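Local structure of LacI family sugar-binding transcriptional regulator (Enterococcus faecalis V583, 4RK0) at residues Ala23-Gly28 with Gln231-Leu236; Tyr213-Met218 with Leu226-Gln231. The protein probably acts as a DNA-binding transcriptional repressor of the LacI family, and holds ribose in the cleft of its sugar-binding domain. All coordinates share one frame; numbering follows the deposited sequence.

From the N terminus, helix 20-35 comes first and contributes Ala-23 to Gly-28, whose partner, the start of helix 233-249, follows about 200 residues later. Interaction 1 therefore closes a very long loop, and interaction 2, joining the loop after strand 209-211 to strand 228-230, is nested inside it as a short one. The two contacts share Gln-231, where strand 228-230 gives way to helix 233-249, and their centres lie about 13 Å apart. Interaction 1 packs two helices against each other, whereas interaction 2 ties the loop leaving strand 209-211 of the parallel sheet to strand 228-230, outermost within this chain in the mixed sheet. Both touch the ribose.

Interaction 1: residues Ala23-Gly28 with Gln231-Leu236; sequences AQLIRG and QPVFQL. With RIB (alpha-D-ribofuranose), chain E.
Helix 20-35 and the first turn of helix 233-249 come closest at Gly-28 and Phe-234, whose CA atoms are 4.4 Å apart, and no hydrogen bond joins the two segments. Gly-28 CA lies over one face of the Phe-234 ring, 4.0 Å from its centroid, a CH-pi contact displaced toward the rim. The same CA makes a CA-H...O contact of 3.5 Å with Phe-234 O, so backbone and ring of one residue both meet the glycine. Phe-234 reaches it with CG anti to the backbone N (chi1 -171°). Arg-27 NH1 comes obliquely to Phe-234 CE1, 3.5 Å away, with the guanidinium and ring planes 26° apart. That guanidinium is steadied from within its own helix: NH1 donates to Gln-24 OE1 over 2.8 Å, in the guanidinium plane and on a carbonyl lone pair. Val-233 points at the helix and divides its methyls between neighbouring residues, CG1 on Gln-24 CB at 3.7 Å and CG2 against Leu-25, nearest the backbone N at 3.5 Å. Deeper, Leu-25 CD1 meets Leu-236 CG at 4.0 Å. Pro-232, centre of an inverse gamma turn, occupies the N-cap position ahead of helix 233-249, and just before it Gln-231 gives NE2 to ribose O2 in a nearly straight bond (174°). Strand 228-230 thus leads through Gln-231 of the ribose pocket into a helix packed on helix 20-35, as in the periplasmic-binding-protein-like domain of LacI-family regulators.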
loop_
_atom_site.group_PDB
_atom_site.type_symbol
_atom_site.label_atom_id
_atom_site.label_comp_id
_atom_site.label_asym_id
_atom_site.label_seq_id
_atom_site.Cartn_x
_atom_site.Cartn_y
_atom_site.Cartn_z
ATOM N N ALA A 23 1.075 -5.482 0.232
ATOM C CA ALA A 23 0.397 -5.157 -1.026
ATOM C C ALA A 23 1.098 -5.798 -2.219
ATOM O O ALA A 23 0.435 -6.306 -3.132
ATOM C CB ALA A 23 0.271 -3.642 -1.207
ATOM N N GLN A 24 2.435 -5.793 -2.208
ATOM C CA GLN A 24 3.201 -6.390 -3.301
ATOM C C GLN A 24 3.142 -7.895 -3.232
ATOM O O GLN A 24 3.146 -8.566 -4.252
ATOM C CB GLN A 24 4.642 -5.907 -3.267
ATOM C CG GLN A 24 4.843 -4.500 -3.768
ATOM C CD GLN A 24 4.560 -4.331 -5.256
ATOM O OE1 GLN A 24 4.343 -5.292 -5.992
ATOM N NE2 GLN A 24 4.548 -3.084 -5.698
ATOM N N LEU A 25 3.089 -8.452 -2.027
ATOM C CA LEU A 25 2.796 -9.898 -1.883
ATOM C C LEU A 25 1.503 -10.278 -2.587
ATOM O O LEU A 25 1.428 -11.288 -3.361
ATOM C CB LEU A 25 2.775 -10.274 -0.389
ATOM C CG LEU A 25 2.491 -11.735 -0.036
ATOM C CD1 LEU A 25 3.628 -12.616 -0.506
ATOM C CD2 LEU A 25 2.329 -11.855 1.476
ATOM N N ILE A 26 0.456 -9.507 -2.339
ATOM C CA ILE A 26 -0.824 -9.764 -2.961
ATOM C C ILE A 26 -0.737 -9.670 -4.508
ATOM O O ILE A 26 -1.223 -10.548 -5.192
ATOM C CB ILE A 26 -1.945 -8.878 -2.379
ATOM C CG1 ILE A 26 -2.309 -9.359 -0.957
ATOM C CG2 ILE A 26 -3.177 -8.890 -3.262
ATOM C CD1 ILE A 26 -2.861 -8.261 -0.089
ATOM N N ARG A 27 -0.121 -8.629 -5.052
ATOM C CA ARG A 27 0.101 -8.590 -6.505
ATOM C C ARG A 27 0.804 -9.823 -7.051
ATOM O O ARG A 27 0.471 -10.309 -8.122
ATOM C CB ARG A 27 0.954 -7.357 -6.871
ATOM C CG ARG A 27 0.224 -6.068 -6.705
ATOM C CD ARG A 27 0.993 -4.907 -7.304
ATOM N NE ARG A 27 1.213 -5.073 -8.737
ATOM C CZ ARG A 27 2.373 -5.390 -9.318
ATOM N NH1 ARG A 27 3.484 -5.601 -8.622
ATOM N NH2 ARG A 27 2.412 -5.496 -10.634
ATOM N N GLY A 28 1.817 -10.282 -6.335
ATOM C CA GLY A 28 2.538 -11.499 -6.706
ATOM C C GLY A 28 1.595 -12.677 -6.803
ATOM O O GLY A 28 1.567 -13.378 -7.803
ATOM N N GLN A 231 13.878 -8.092 0.317
ATOM C CA GLN A 231 13.126 -9.344 0.179
ATOM C C GLN A 231 12.485 -9.388 -1.192
ATOM O O GLN A 231 11.971 -8.386 -1.633
ATOM C CB GLN A 231 11.974 -9.425 1.184
ATOM C CG GLN A 231 12.396 -9.502 2.647
ATOM C CD GLN A 231 11.271 -10.026 3.499
ATOM O OE1 GLN A 231 10.843 -11.179 3.331
ATOM N NE2 GLN A 231 10.736 -9.180 4.380
ATOM N N PRO A 232 12.466 -10.569 -1.838
ATOM C CA PRO A 232 11.876 -10.723 -3.157
ATOM C C PRO A 232 10.396 -10.988 -3.064
ATOM O O PRO A 232 9.947 -12.110 -3.307
ATOM C CB PRO A 232 12.649 -11.920 -3.746
ATOM C CG PRO A 232 13.026 -12.745 -2.551
ATOM C CD PRO A 232 13.277 -11.741 -1.445
ATOM N N VAL A 233 9.650 -9.953 -2.698
ATOM C CA VAL A 233 8.264 -10.108 -2.255
ATOM C C VAL A 233 7.310 -10.432 -3.354
ATOM O O VAL A 233 6.400 -11.241 -3.150
ATOM C CB VAL A 233 7.702 -8.921 -1.377
ATOM C CG1 VAL A 233 7.698 -7.574 -2.107
ATOM C CG2 VAL A 233 6.330 -9.265 -0.843
ATOM N N PHE A 234 7.510 -9.843 -4.532
ATOM C CA PHE A 234 6.657 -10.173 -5.688
ATOM C C PHE A 234 6.827 -11.639 -5.985
ATOM O O PHE A 234 5.841 -12.381 -6.124
ATOM C CB PHE A 234 7.043 -9.351 -6.935
ATOM C CG PHE A 234 6.088 -9.502 -8.049
ATOM C CD1 PHE A 234 4.865 -8.905 -7.968
ATOM C CD2 PHE A 234 6.360 -10.308 -9.132
ATOM C CE1 PHE A 234 3.935 -9.035 -8.994
ATOM C CE2 PHE A 234 5.444 -10.441 -10.173
ATOM C CZ PHE A 234 4.234 -9.804 -10.105
ATOM N N GLN A 235 8.091 -12.055 -6.030
ATOM C CA GLN A 235 8.432 -13.442 -6.304
ATOM C C GLN A 235 7.979 -14.376 -5.200
ATOM O O GLN A 235 7.620 -15.509 -5.470
ATOM C CB GLN A 235 9.930 -13.587 -6.495
ATOM C CG GLN A 235 10.370 -15.003 -6.870
ATOM C CD GLN A 235 11.871 -15.173 -6.777
ATOM O OE1 GLN A 235 12.615 -14.203 -6.675
ATOM N NE2 GLN A 235 12.320 -16.406 -6.816
ATOM N N LEU A 236 8.015 -13.917 -3.953
ATOM C CA LEU A 236 7.442 -14.693 -2.849
ATOM C C LEU A 236 5.952 -14.951 -3.073
ATOM O O LEU A 236 5.503 -16.094 -2.887
ATOM C CB LEU A 236 7.660 -13.942 -1.529
ATOM C CG LEU A 236 7.074 -14.536 -0.264
ATOM C CD1 LEU A 236 7.580 -15.942 -0.025
ATOM C CD2 LEU A 236 7.397 -13.564 0.887
HETATM O O5 RIB E . 7.512 -5.059 6.446
HETATM C C5 RIB E . 6.489 -5.915 6.930
HETATM C C4 RIB E . 7.192 -6.979 7.656
HETATM O O4 RIB E . 6.315 -7.897 8.358
HETATM C C3 RIB E . 7.925 -7.550 6.458
HETATM O O3 RIB E . 9.296 -7.346 6.804
HETATM C C2 RIB E . 7.357 -8.972 6.425
HETATM O O2 RIB E . 8.371 -9.938 6.294
HETATM C C1 RIB E . 6.423 -9.134 7.638
HETATM O O1 RIB E . 6.728 -10.287 8.403
#

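Interaction 2: residues Tyr213-Met218 with Leu226-Gln231; sequences YDNVDM and LTTIAQ. With RIB (alpha-D-ribofuranose), chain E.
This buried contact is a single beta bridge with a sugar-binding pair of side chains at its end, set where the loop after strand 209-211 runs beside strand 228-230. Asp-214 and Ala-230 are bridged: Asp-214 N donates to Ile-229 O at 2.7 Å, and Gln-231 N returns a bond to Asp-214 O at 3.1 Å from above the carbonyl plane. From the bridged backbone the Asp-214 and Gln-231 side chains run alongside each other in the same direction. Asp-214 CG is anti to its carbonyl carbon (chi1 -73°), which brings the carboxylate beside the Gln-231 amide, and Gln-231 NE2 reaches Asp-214 OD1 at 2.8 Å on its anti side, 30° out of the carboxylate plane. OD1 also accepts from ribose O3 at 2.6 Å, which places two donors on one oxygen. Asp-214 OD2 faces ribose O5, but the modelled 2.3 Å separation is too short to be trusted in detail. Gln-231 OE1 is held by Thr-107, fixing the amide from its other end. The Tyr-213 ring turns its edge to this pair, with Asp-214 OD1 and Gln-231 CD in its plane, while Ile-229 CB sits over one face, 3.8 Å from the centroid. The ring also makes a cation-pi contact with Arg-143, itself bonded to the ribose. Farther along, Asn-215 CB packs on Ala-230 CB at 3.6 Å and its OD1 is bonded to Arg-267, whereas Thr-228 OG1 is bonded to Asp-187. Asp-214 and Gln-231 thus line the ribose pocket on segments that bring the two sheets together, as expected for the cleft between the lobes of a periplasmic-binding-protein-like domain.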
loop_
_atom_site.group_PDB
_atom_site.type_symbol
_atom_site.label_atom_id
_atom_site.label_comp_id
_atom_site.label_asym_id
_atom_site.label_seq_id
_atom_site.Cartn_x
_atom_site.Cartn_y
_atom_site.Cartn_z
ATOM N N TYR A 213 14.676 -2.807 6.410
ATOM C CA TYR A 213 14.432 -4.133 5.921
ATOM C C TYR A 213 13.156 -4.213 5.055
ATOM O O TYR A 213 12.069 -3.795 5.474
ATOM C CB TYR A 213 14.357 -5.088 7.106
ATOM C CG TYR A 213 14.747 -6.519 6.785
ATOM C CD1 TYR A 213 13.895 -7.357 6.060
ATOM C CD2 TYR A 213 15.949 -7.054 7.233
ATOM C CE1 TYR A 213 14.256 -8.671 5.763
ATOM C CE2 TYR A 213 16.280 -8.387 6.978
ATOM C CZ TYR A 213 15.428 -9.176 6.223
ATOM O OH TYR A 213 15.758 -10.492 5.911
ATOM N N ASP A 214 13.328 -4.735 3.849
ATOM C CA ASP A 214 12.277 -5.126 2.879
ATOM C C ASP A 214 12.598 -4.662 1.461
ATOM O O ASP A 214 12.342 -5.372 0.492
ATOM C CB ASP A 214 10.873 -4.618 3.178
ATOM C CG ASP A 214 10.185 -5.319 4.361
ATOM O OD1 ASP A 214 10.594 -6.438 4.749
ATOM O OD2 ASP A 214 9.143 -4.775 4.822
ATOM N N ASN A 215 13.071 -3.440 1.364
ATOM C CA ASN A 215 13.227 -2.744 0.104
ATOM C C ASN A 215 11.933 -2.445 -0.575
ATOM O O ASN A 215 11.790 -2.651 -1.764
ATOM C CB ASN A 215 14.155 -3.478 -0.832
ATOM C CG ASN A 215 14.599 -2.618 -2.014
ATOM O OD1 ASN A 215 14.830 -1.440 -1.866
ATOM N ND2 ASN A 215 14.699 -3.218 -3.182
ATOM N N VAL A 216 11.011 -1.865 0.172
ATOM C CA VAL A 216 9.739 -1.461 -0.413
ATOM C C VAL A 216 10.048 -0.280 -1.360
ATOM O O VAL A 216 11.123 0.306 -1.318
ATOM C CB VAL A 216 8.672 -1.080 0.651
ATOM C CG1 VAL A 216 8.329 -2.275 1.564
ATOM C CG2 VAL A 216 9.110 0.101 1.501
ATOM N N ASP A 217 9.108 0.058 -2.211
ATOM C CA ASP A 217 9.400 1.010 -3.294
ATOM C C ASP A 217 9.751 2.392 -2.766
ATOM O O ASP A 217 10.639 3.069 -3.314
ATOM C CB ASP A 217 8.229 1.056 -4.284
ATOM C CG ASP A 217 8.436 0.120 -5.461
ATOM O OD1 ASP A 217 9.554 0.105 -6.017
ATOM O OD2 ASP A 217 7.489 -0.602 -5.836
ATOM N N MET A 218 9.103 2.779 -1.668
ATOM C CA MET A 218 9.355 4.068 -1.014
ATOM C C MET A 218 10.800 4.321 -0.572
ATOM O O MET A 218 11.133 5.466 -0.274
ATOM C CB MET A 218 8.436 4.287 0.209
ATOM C CG MET A 218 7.089 4.970 -0.075
ATOM S SD MET A 218 7.081 6.488 -1.053
ATOM C CE MET A 218 7.376 7.779 0.091
ATOM N N LEU A 226 17.051 5.058 1.297
ATOM C CA LEU A 226 17.234 4.142 2.442
ATOM C C LEU A 226 17.947 2.838 2.019
ATOM O O LEU A 226 17.497 2.094 1.116
ATOM C CB LEU A 226 15.875 3.832 3.102
ATOM C CG LEU A 226 15.869 2.809 4.229
ATOM C CD1 LEU A 226 16.660 3.328 5.429
ATOM C CD2 LEU A 226 14.431 2.486 4.618
ATOM N N THR A 227 19.060 2.605 2.706
ATOM C CA THR A 227 19.844 1.388 2.640
ATOM C C THR A 227 19.046 0.366 3.376
ATOM O O THR A 227 18.543 0.642 4.485
ATOM C CB THR A 227 21.217 1.604 3.302
ATOM O OG1 THR A 227 21.991 2.517 2.514
ATOM C CG2 THR A 227 22.003 0.274 3.444
ATOM N N THR A 228 18.924 -0.819 2.789
ATOM C CA THR A 228 17.975 -1.796 3.290
ATOM C C THR A 228 18.322 -3.213 2.835
ATOM O O THR A 228 19.207 -3.409 2.020
ATOM C CB THR A 228 16.556 -1.426 2.792
ATOM O OG1 THR A 228 15.617 -2.196 3.512
ATOM C CG2 THR A 228 16.389 -1.632 1.286
ATOM N N ILE A 229 17.652 -4.189 3.415
ATOM C CA ILE A 229 17.754 -5.578 2.985
ATOM C C ILE A 229 16.578 -5.892 2.130
ATOM O O ILE A 229 15.449 -5.735 2.578
ATOM C CB ILE A 229 17.736 -6.529 4.200
ATOM C CG1 ILE A 229 18.913 -6.263 5.112
ATOM C CG2 ILE A 229 17.758 -7.985 3.713
ATOM C CD1 ILE A 229 20.267 -6.143 4.457
ATOM N N ALA A 230 16.816 -6.324 0.892
ATOM C CA ALA A 230 15.734 -6.583 -0.020
ATOM C C ALA A 230 15.182 -8.005 0.110
ATOM O O ALA A 230 15.917 -8.974 -0.001
ATOM C CB ALA A 230 16.168 -6.364 -1.479
ATOM N N GLN A 231 13.878 -8.092 0.317
ATOM C CA GLN A 231 13.126 -9.344 0.179
ATOM C C GLN A 231 12.485 -9.388 -1.192
ATOM O O GLN A 231 11.971 -8.386 -1.633
ATOM C CB GLN A 231 11.974 -9.425 1.184
ATOM C CG GLN A 231 12.396 -9.502 2.647
ATOM C CD GLN A 231 11.271 -10.026 3.499
ATOM O OE1 GLN A 231 10.843 -11.179 3.331
ATOM N NE2 GLN A 231 10.736 -9.180 4.380
HETATM O O5 RIB E . 7.512 -5.059 6.446
HETATM C C5 RIB E . 6.489 -5.915 6.930
HETATM C C4 RIB E . 7.192 -6.979 7.656
HETATM O O4 RIB E . 6.315 -7.897 8.358
HETATM C C3 RIB E . 7.925 -7.550 6.458
HETATM O O3 RIB E . 9.296 -7.346 6.804
HETATM C C2 RIB E . 7.357 -8.972 6.425
HETATM O O2 RIB E . 8.371 -9.938 6.294
HETATM C C1 RIB E . 6.423 -9.134 7.638
HETATM O O1 RIB E . 6.728 -10.287 8.403
#